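Local coordinates for 3-keto-5-aminohexanoate cleavage protein (Burkholderia xenovorans LB400, PDB 3E02) that binds a zinc ion and probably cleaves 3-keto-5-aminohexanoate, as a TIM-barrel enzyme of the beta-keto acid cleavage family, at residues A[57-61]-A[132-136]; A[112-116]-A[150-155]; A[5-9]-A[296-301]. All coordinates share one frame; numbering follows the deposited sequence.

Contact 1: residues A[57-61]-A[132-136]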
loop_
_atom_site.group_PDB
_atom_site.type_symbol
_atom_site.label_atom_id
_atom_site.label_comp_id
_atom_site.label_asym_id
_atom_site.label_seq_id
_atom_site.Cartn_x
_atom_site.Cartn_y
_atom_site.Cartn_z
ATOM N N LEU A 57 -3.460 -34.646 31.930
ATOM C CA LEU A 57 -2.570 -34.608 33.093
ATOM C C LEU A 57 -1.465 -33.570 32.999
ATOM O O LEU A 57 -1.157 -32.933 33.993
ATOM C CB LEU A 57 -1.960 -35.980 33.335
ATOM C CG LEU A 57 -2.962 -37.082 33.710
ATOM C CD1 LEU A 57 -2.223 -38.376 33.889
ATOM C CD2 LEU A 57 -3.753 -36.760 34.971
ATOM N N ASN A 58 -0.873 -33.393 31.823
ATOM C CA ASN A 58 0.257 -32.462 31.673
ATOM C C ASN A 58 0.110 -31.381 30.605
ATOM O O ASN A 58 1.041 -30.622 30.392
ATOM C CB ASN A 58 1.575 -33.263 31.501
ATOM C CG ASN A 58 1.661 -34.019 30.173
ATOM O OD1 ASN A 58 0.955 -33.729 29.213
ATOM N ND2 ASN A 58 2.551 -34.989 30.122
ATOM N N GLY A 59 -1.038 -31.314 29.935
ATOM C CA GLY A 59 -1.274 -30.310 28.910
ATOM C C GLY A 59 -0.559 -30.450 27.572
ATOM O O GLY A 59 -0.702 -29.557 26.730
ATOM N N ARG A 60 0.183 -31.542 27.350
ATOM C CA ARG A 60 0.903 -31.768 26.088
ATOM C C ARG A 60 -0.112 -31.833 24.936
ATOM O O ARG A 60 -1.121 -32.525 25.064
ATOM C CB ARG A 60 1.704 -33.082 26.144
ATOM C CG ARG A 60 2.639 -33.317 24.949
ATOM C CD ARG A 60 3.176 -34.748 24.861
ATOM N NE ARG A 60 4.363 -35.026 25.676
ATOM C CZ ARG A 60 4.424 -35.708 26.830
ATOM N NH1 ARG A 60 3.345 -36.238 27.431
ATOM N NH2 ARG A 60 5.620 -35.871 27.406
ATOM N N PRO A 61 0.135 -31.107 23.818
ATOM C CA PRO A 61 -0.812 -31.217 22.698
ATOM C C PRO A 61 -1.075 -32.652 22.248
ATOM O O PRO A 61 -0.155 -33.469 22.243
ATOM C CB PRO A 61 -0.114 -30.441 21.584
ATOM C CG PRO A 61 0.632 -29.395 22.292
ATOM C CD PRO A 61 1.182 -30.113 23.506
ATOM N N LYS A 132 6.827 -26.341 34.675
ATOM C CA LYS A 132 6.045 -27.299 35.457
ATOM C C LYS A 132 6.233 -28.749 34.999
ATOM O O LYS A 132 6.337 -29.644 35.839
ATOM C CB LYS A 132 4.550 -26.917 35.433
ATOM C CG LYS A 132 3.665 -27.721 36.387
ATOM C CD LYS A 132 2.250 -27.193 36.397
ATOM C CE LYS A 132 1.367 -28.016 37.322
ATOM N NZ LYS A 132 -0.011 -27.454 37.286
ATOM N N PHE A 133 6.265 -28.957 33.685
ATOM C CA PHE A 133 6.381 -30.295 33.080
ATOM C C PHE A 133 7.612 -30.399 32.179
ATOM O O PHE A 133 7.998 -29.417 31.524
ATOM C CB PHE A 133 5.121 -30.631 32.279
ATOM C CG PHE A 133 3.851 -30.561 33.084
ATOM C CD1 PHE A 133 3.549 -31.557 34.016
ATOM C CD2 PHE A 133 2.945 -29.510 32.902
ATOM C CE1 PHE A 133 2.370 -31.504 34.766
ATOM C CE2 PHE A 133 1.746 -29.455 33.643
ATOM C CZ PHE A 133 1.468 -30.445 34.578
ATOM N N ASP A 134 8.182 -31.608 32.133
ATOM C CA ASP A 134 9.403 -31.917 31.382
ATOM C C ASP A 134 9.311 -31.672 29.894
ATOM O O ASP A 134 10.321 -31.365 29.289
ATOM C CB ASP A 134 9.813 -33.395 31.540
ATOM C CG ASP A 134 10.297 -33.735 32.913
ATOM O OD1 ASP A 134 10.544 -32.816 33.733
ATOM O OD2 ASP A 134 10.439 -34.952 33.162
ATOM N N TRP A 135 8.128 -31.859 29.316
ATOM C CA TRP A 135 7.932 -31.678 27.864
ATOM C C TRP A 135 7.968 -30.247 27.344
ATOM O O TRP A 135 8.225 -30.043 26.154
ATOM C CB TRP A 135 6.604 -32.316 27.404
ATOM C CG TRP A 135 5.374 -31.605 27.871
ATOM C CD1 TRP A 135 4.683 -31.853 29.004
ATOM C CD2 TRP A 135 4.697 -30.528 27.212
ATOM N NE1 TRP A 135 3.624 -31.011 29.107
ATOM C CE2 TRP A 135 3.597 -30.181 28.019
ATOM C CE3 TRP A 135 4.905 -29.832 26.006
ATOM C CZ2 TRP A 135 2.709 -29.163 27.675
ATOM C CZ3 TRP A 135 4.026 -28.828 25.655
ATOM C CH2 TRP A 135 2.933 -28.501 26.485
ATOM N N GLU A 136 7.745 -29.264 28.216
ATOM C CA GLU A 136 7.541 -27.876 27.783
ATOM C C GLU A 136 8.761 -27.200 27.196
ATOM O O GLU A 136 8.693 -26.694 26.071
ATOM C CB GLU A 136 6.953 -27.016 28.913
ATOM C CG GLU A 136 5.636 -27.510 29.464
ATOM C CD GLU A 136 5.160 -26.632 30.595
ATOM O OE1 GLU A 136 4.668 -25.533 30.325
ATOM O OE2 GLU A 136 5.308 -27.035 31.756
#
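Trp135 and Phe133 pack on the turn at residues 57-61 in a contact between two loops of the TIM barrel. The first loop follows strand 48-54, which carries the zinc ligands His50 and His52. The second, 132-136, leads into helix 136-142. The contact is partly buried, with Trp135 inside and Leu57 and Arg60 toward solvent. The 57-61 loop is shaped by an Asx turn. Asn58 CG lies between its own backbone N and carbonyl carbon, which brings Asn58 OD1 to accept from Arg60 N at 3.0 Å. Gly59, at phi 73°, takes the bend between them, a backbone value that favours glycine. Two further bonds hold the turn, Asn58 N to Asp55 OD1 and Gly59 O to Arg54 NH1. One hydrogen bond joins the two segments, Trp135 NE1 to Asn58 O, 2.9 Å, with an N-H...O angle of 145°. The oxygen lies near the indole plane, at the ring edge, but the donor sits above the carbonyl plane rather than on a lone pair. Asn58 O also lies over the Phe133 ring, 3.3 Å from its CD2. Asn58 CB makes a CH-pi contact 3.8 Å from the Phe133 centroid. Glu136 OE2 accepts from Phe133 N at 2.9 Å, within the 132-136 segment, and Glu136 CG covers the opposite face of the indole from Arg60. Pro61 CD meets Trp135 CZ3 at 3.8 Å. Arg60 was modelled in two conformers, so the place of its guanidinium beside Trp135 is doubtful. Arg60 CA stands 3.8 Å from the centroid of the six-membered ring of Trp135, 20° off the ring normal.

Contact 2: residues A[112-116]-A[150-155]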
loop_
_atom_site.group_PDB
_atom_site.type_symbol
_atom_site.label_atom_id
_atom_site.label_comp_id
_atom_site.label_asym_id
_atom_site.label_seq_id
_atom_site.Cartn_x
_atom_site.Cartn_y
_atom_site.Cartn_z
HETATM N N MSE A 112 -7.492 -25.194 8.040
HETATM C CA MSE A 112 -6.706 -25.673 6.898
HETATM C C MSE A 112 -5.551 -24.705 6.698
HETATM O O MSE A 112 -5.744 -23.605 6.210
HETATM C CB MSE A 112 -7.611 -25.763 5.656
HETATM C CG MSE A 112 -6.984 -26.224 4.340
HETATM SE SE MSE A 112 -6.237 -28.000 4.402
HETATM C CE MSE A 112 -7.799 -29.052 5.098
ATOM N N ASN A 113 -4.355 -25.125 7.095
ATOM C CA ASN A 113 -3.157 -24.290 7.002
ATOM C C ASN A 113 -2.704 -24.246 5.542
ATOM O O ASN A 113 -2.499 -25.300 4.934
ATOM C CB ASN A 113 -2.111 -24.819 7.958
ATOM C CG ASN A 113 -2.580 -24.725 9.406
ATOM O OD1 ASN A 113 -2.777 -23.633 9.914
ATOM N ND2 ASN A 113 -2.823 -25.877 10.048
HETATM N N MSE A 114 -2.582 -23.029 4.992
HETATM C CA MSE A 114 -2.354 -22.833 3.536
HETATM C C MSE A 114 -0.921 -22.785 3.008
HETATM O O MSE A 114 -0.700 -22.477 1.840
HETATM C CB MSE A 114 -3.183 -21.636 3.041
HETATM C CG MSE A 114 -4.684 -21.892 3.025
HETATM SE SE MSE A 114 -5.176 -23.504 2.048
HETATM C CE MSE A 114 -4.332 -23.164 0.460
ATOM N N GLY A 115 0.044 -23.152 3.830
ATOM C CA GLY A 115 1.420 -23.205 3.356
ATOM C C GLY A 115 2.362 -23.693 4.415
ATOM O O GLY A 115 1.999 -23.754 5.592
ATOM N N SER A 116 3.555 -24.077 3.985
ATOM C CA SER A 116 4.593 -24.545 4.896
ATOM C C SER A 116 5.399 -23.338 5.330
ATOM O O SER A 116 5.727 -22.468 4.507
ATOM C CB SER A 116 5.496 -25.581 4.230
ATOM O OG SER A 116 4.758 -26.707 3.794
ATOM N N ASN A 150 2.750 -27.955 5.245
ATOM C CA ASN A 150 1.483 -28.019 4.492
ATOM C C ASN A 150 1.837 -27.906 3.005
ATOM O O ASN A 150 1.637 -26.878 2.387
ATOM C CB ASN A 150 0.507 -26.905 4.898
ATOM C CG ASN A 150 0.182 -26.925 6.358
ATOM O OD1 ASN A 150 -0.568 -27.781 6.791
ATOM N ND2 ASN A 150 0.757 -25.995 7.138
ATOM N N THR A 151 2.381 -28.986 2.447
ATOM C CA THR A 151 2.772 -29.009 1.039
ATOM C C THR A 151 1.520 -28.987 0.171
ATOM O O THR A 151 0.415 -29.223 0.672
ATOM C CB THR A 151 3.635 -30.227 0.684
ATOM O OG1 THR A 151 2.849 -31.414 0.785
ATOM C CG2 THR A 151 4.881 -30.329 1.574
ATOM N N PHE A 152 1.676 -28.685 -1.119
ATOM C CA PHE A 152 0.528 -28.712 -2.033
ATOM C C PHE A 152 -0.165 -30.089 -2.033
ATOM O O PHE A 152 -1.383 -30.155 -2.026
ATOM C CB PHE A 152 0.919 -28.243 -3.439
ATOM C CG PHE A 152 1.082 -26.760 -3.529
ATOM C CD1 PHE A 152 2.296 -26.152 -3.228
ATOM C CD2 PHE A 152 0.004 -25.958 -3.874
ATOM C CE1 PHE A 152 2.437 -24.765 -3.303
ATOM C CE2 PHE A 152 0.129 -24.578 -3.948
ATOM C CZ PHE A 152 1.334 -23.981 -3.661
ATOM N N SER A 153 0.614 -31.169 -1.992
ATOM C CA SER A 153 0.042 -32.525 -1.883
ATOM C C SER A 153 -0.743 -32.726 -0.574
ATOM O O SER A 153 -1.843 -33.296 -0.582
ATOM C CB SER A 153 1.129 -33.591 -2.003
ATOM O OG SER A 153 1.742 -33.517 -3.277
ATOM N N GLN A 154 -0.183 -32.255 0.533
ATOM C CA GLN A 154 -0.832 -32.368 1.854
ATOM C C GLN A 154 -2.140 -31.579 1.899
ATOM O O GLN A 154 -3.156 -32.082 2.382
ATOM C CB GLN A 154 0.114 -31.938 2.978
ATOM C CG GLN A 154 1.237 -32.939 3.224
ATOM C CD GLN A 154 2.187 -32.502 4.319
ATOM O OE1 GLN A 154 2.607 -31.342 4.389
ATOM N NE2 GLN A 154 2.544 -33.438 5.186
ATOM N N ILE A 155 -2.113 -30.351 1.379
ATOM C CA ILE A 155 -3.313 -29.499 1.334
ATOM C C ILE A 155 -4.399 -30.164 0.488
ATOM O O ILE A 155 -5.549 -30.258 0.922
ATOM C CB ILE A 155 -3.010 -28.077 0.817
ATOM C CG1 ILE A 155 -2.059 -27.344 1.787
ATOM C CG2 ILE A 155 -4.325 -27.292 0.671
ATOM C CD1 ILE A 155 -1.357 -26.111 1.181
HETATM O O HOH W 1 -2.804 -28.291 5.443
#
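Ser116 and Asn150 bring their CA atoms to 4.7 Å where the chain leaving strand 109-113 passes the start of helix 152-163. Asn150 N donates to Ser116 OG at 2.8 Å. That hydroxyl is also bonded to Asn118 OD1 of the second subunit. The side chain of Asn150 points into the 112-116 segment, with CG beside its own backbone N (chi1 -58°). Asn150 ND2 gives a fairly straight bond to Gly115 O, 3.0 Å at 160°. The acceptor lies near the amide plane, but the donor stands above the carbonyl plane of Gly115. Asn150 OD1 accepts at 2.7 Å from a water that also donates to Asn113 O at 3.0 Å. Arg98 NH2 is a further partner of OD1. Ile155 lies across Met114, a selenomethionine, with CG2 4.1 Å from SE. Thr151 and Gln154 form a capping box that starts the helix, and Asp145 of the second subunit bonds to Thr151 OG1. Both ends of the buried Asn150 amide are thus engaged, which fixes its rotation and ties the segment before helix 152-163 to the loop leaving strand 109-113 and, through the water, to Asn113, beside the subunit interface.

Contact 3: residues A[5-9]-A[296-301]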
loop_
_atom_site.group_PDB
_atom_site.type_symbol
_atom_site.label_atom_id
_atom_site.label_comp_id
_atom_site.label_asym_id
_atom_site.label_seq_id
_atom_site.Cartn_x
_atom_site.Cartn_y
_atom_site.Cartn_z
ATOM N N SER A 5 -19.071 -8.120 6.065
ATOM C CA SER A 5 -19.672 -8.920 7.139
ATOM C C SER A 5 -20.701 -8.082 7.904
ATOM O O SER A 5 -20.352 -7.438 8.901
ATOM C CB SER A 5 -18.572 -9.469 8.065
ATOM O OG SER A 5 -17.637 -10.213 7.297
ATOM N N LYS A 6 -21.958 -8.074 7.420
ATOM C CA LYS A 6 -23.075 -7.357 8.081
ATOM C C LYS A 6 -23.103 -7.665 9.586
ATOM O O LYS A 6 -23.319 -6.769 10.398
ATOM C CB LYS A 6 -24.420 -7.726 7.459
ATOM C CG LYS A 6 -25.626 -7.009 8.078
ATOM N N LYS A 7 -22.899 -8.937 9.924
ATOM C CA LYS A 7 -22.759 -9.390 11.296
ATOM C C LYS A 7 -21.369 -10.020 11.388
ATOM O O LYS A 7 -20.986 -10.801 10.511
ATOM C CB LYS A 7 -23.850 -10.395 11.639
ATOM C CG LYS A 7 -25.277 -9.869 11.519
ATOM C CD LYS A 7 -25.577 -8.703 12.450
ATOM C CE LYS A 7 -27.048 -8.290 12.372
ATOM N NZ LYS A 7 -27.265 -7.012 13.099
ATOM N N ILE A 8 -20.625 -9.673 12.432
ATOM C CA ILE A 8 -19.249 -10.125 12.620
ATOM C C ILE A 8 -19.216 -11.474 13.327
ATOM O O ILE A 8 -19.829 -11.640 14.389
ATOM C CB ILE A 8 -18.419 -9.099 13.438
ATOM C CG1 ILE A 8 -18.299 -7.770 12.679
ATOM C CG2 ILE A 8 -17.016 -9.641 13.758
ATOM C CD1 ILE A 8 -17.672 -6.635 13.516
ATOM N N ILE A 9 -18.494 -12.426 12.748
ATOM C CA ILE A 9 -18.276 -13.721 13.390
ATOM C C ILE A 9 -17.127 -13.549 14.378
ATOM O O ILE A 9 -16.014 -13.178 13.981
ATOM C CB ILE A 9 -17.867 -14.817 12.382
ATOM C CG1 ILE A 9 -18.971 -15.026 11.341
ATOM C CG2 ILE A 9 -17.555 -16.162 13.114
ATOM C CD1 ILE A 9 -18.595 -16.017 10.242
ATOM N N GLU A 296 -26.379 -17.477 12.072
ATOM C CA GLU A 296 -25.995 -16.457 11.077
ATOM C C GLU A 296 -24.623 -16.798 10.492
ATOM O O GLU A 296 -24.421 -16.662 9.284
ATOM C CB GLU A 296 -26.003 -15.050 11.680
ATOM C CG GLU A 296 -27.421 -14.567 11.927
ATOM C CD GLU A 296 -27.524 -13.292 12.745
ATOM O OE1 GLU A 296 -26.638 -13.009 13.574
ATOM O OE2 GLU A 296 -28.546 -12.592 12.585
ATOM N N ALA A 297 -23.702 -17.262 11.350
ATOM C CA ALA A 297 -22.369 -17.699 10.925
ATOM C C ALA A 297 -22.439 -18.907 9.986
ATOM O O ALA A 297 -21.739 -18.937 8.974
ATOM C CB ALA A 297 -21.473 -17.988 12.137
ATOM N N ARG A 298 -23.297 -19.884 10.310
ATOM C CA ARG A 298 -23.523 -21.073 9.456
ATOM C C ARG A 298 -24.013 -20.683 8.056
ATOM O O ARG A 298 -23.572 -21.260 7.068
ATOM C CB ARG A 298 -24.530 -22.045 10.098
ATOM C CG ARG A 298 -24.017 -22.774 11.321
ATOM C CD ARG A 298 -24.999 -23.832 11.809
ATOM N NE ARG A 298 -24.389 -24.617 12.886
ATOM C CZ ARG A 298 -24.360 -24.289 14.179
ATOM N NH1 ARG A 298 -24.970 -23.200 14.636
ATOM N NH2 ARG A 298 -23.721 -25.093 15.033
ATOM N N ALA A 299 -24.919 -19.708 7.992
ATOM C CA ALA A 299 -25.447 -19.194 6.726
ATOM C C ALA A 299 -24.363 -18.451 5.950
ATOM O O ALA A 299 -24.310 -18.557 4.731
ATOM C CB ALA A 299 -26.667 -18.288 6.964
HETATM N N MSE A 300 -23.502 -17.706 6.649
HETATM C CA MSE A 300 -22.388 -16.999 6.005
HETATM C C MSE A 300 -21.378 -17.989 5.416
HETATM O O MSE A 300 -21.026 -17.887 4.251
HETATM C CB MSE A 300 -21.675 -16.046 6.986
HETATM C CG MSE A 300 -22.500 -14.819 7.347
HETATM SE SE MSE A 300 -21.814 -13.906 8.913
HETATM C CE MSE A 300 -20.154 -13.236 8.242
ATOM N N LEU A 301 -20.949 -18.953 6.222
ATOM C CA LEU A 301 -19.963 -19.957 5.794
ATOM C C LEU A 301 -20.529 -21.104 4.945
ATOM O O LEU A 301 -19.745 -21.860 4.351
ATOM C CB LEU A 301 -19.227 -20.525 7.005
ATOM C CG LEU A 301 -18.505 -19.498 7.882
ATOM C CD1 LEU A 301 -17.801 -20.178 9.043
ATOM C CD2 LEU A 301 -17.531 -18.712 7.076
#
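Met300 turns at its last torsion (chi3 68°) and Ile9 runs out extended (chi2 175°), and this brings the two side chains tip to tip. Met300 is a selenomethionine. Met300 CE lies 3.8 Å from Ile9 CD1. Met300 CE also rests 3.4 Å from Lys7 O and 4.0 Å from Ser5 OG, so the end of one side chain spans three residues of the 5-9 segment. Ile9 also meets the helix one turn back, where Ala297 CB is 4.0 Å from its CG1. Leu301 CG touches Ile9 CD1 from the next position along, at 4.2 Å. The 5-9 segment leads into strand 10-13 of the barrel, and helix 294-301 is the last helix of the chain. Ile9 and Leu301 both reach Phe196 of strand 195-201, and Ala297 reaches Ile82 of strand 82-85. The helix therefore packs over the N-terminal ends of barrel strands. Where both residues are partly exposed, Lys7 CG passes Glu296 OE1 at 4.0 Å, but their charged groups do not pair. Lys7 NZ makes a salt bridge with Asp290, and Glu296 OE1 accepts from Thr293 N. The two segments share no hydrogen bond. The join therefore depends on shape and apolar packing, with the Met300 methyl also against the Lys7 carbonyl oxygen, while Asp290 and Thr293 take the charged ends of Lys7 and Glu296.

Contact 2 is fully buried, while contacts 1 and 3 are only partly so. Contacts 2 and 3 both involve barrel strands, 109-113 directly and 10-13 through the segment before it. Contact 1 joins two loops. Contacts 1 and 3 lie on opposite sides of the centre of the chain, about 37 Å apart between centres. The chemistry of the three differs with their place. Contact 1 relies on aromatic faces and one indole bond, contact 2 on amide, hydroxyl and water bonds, and contact 3 on aliphatic and selenomethionine packing. Of the three, only contact 2 is touched by another subunit. It also comes nearest the zinc: the side chain of Asn113 is about 7 Å from the zinc ion.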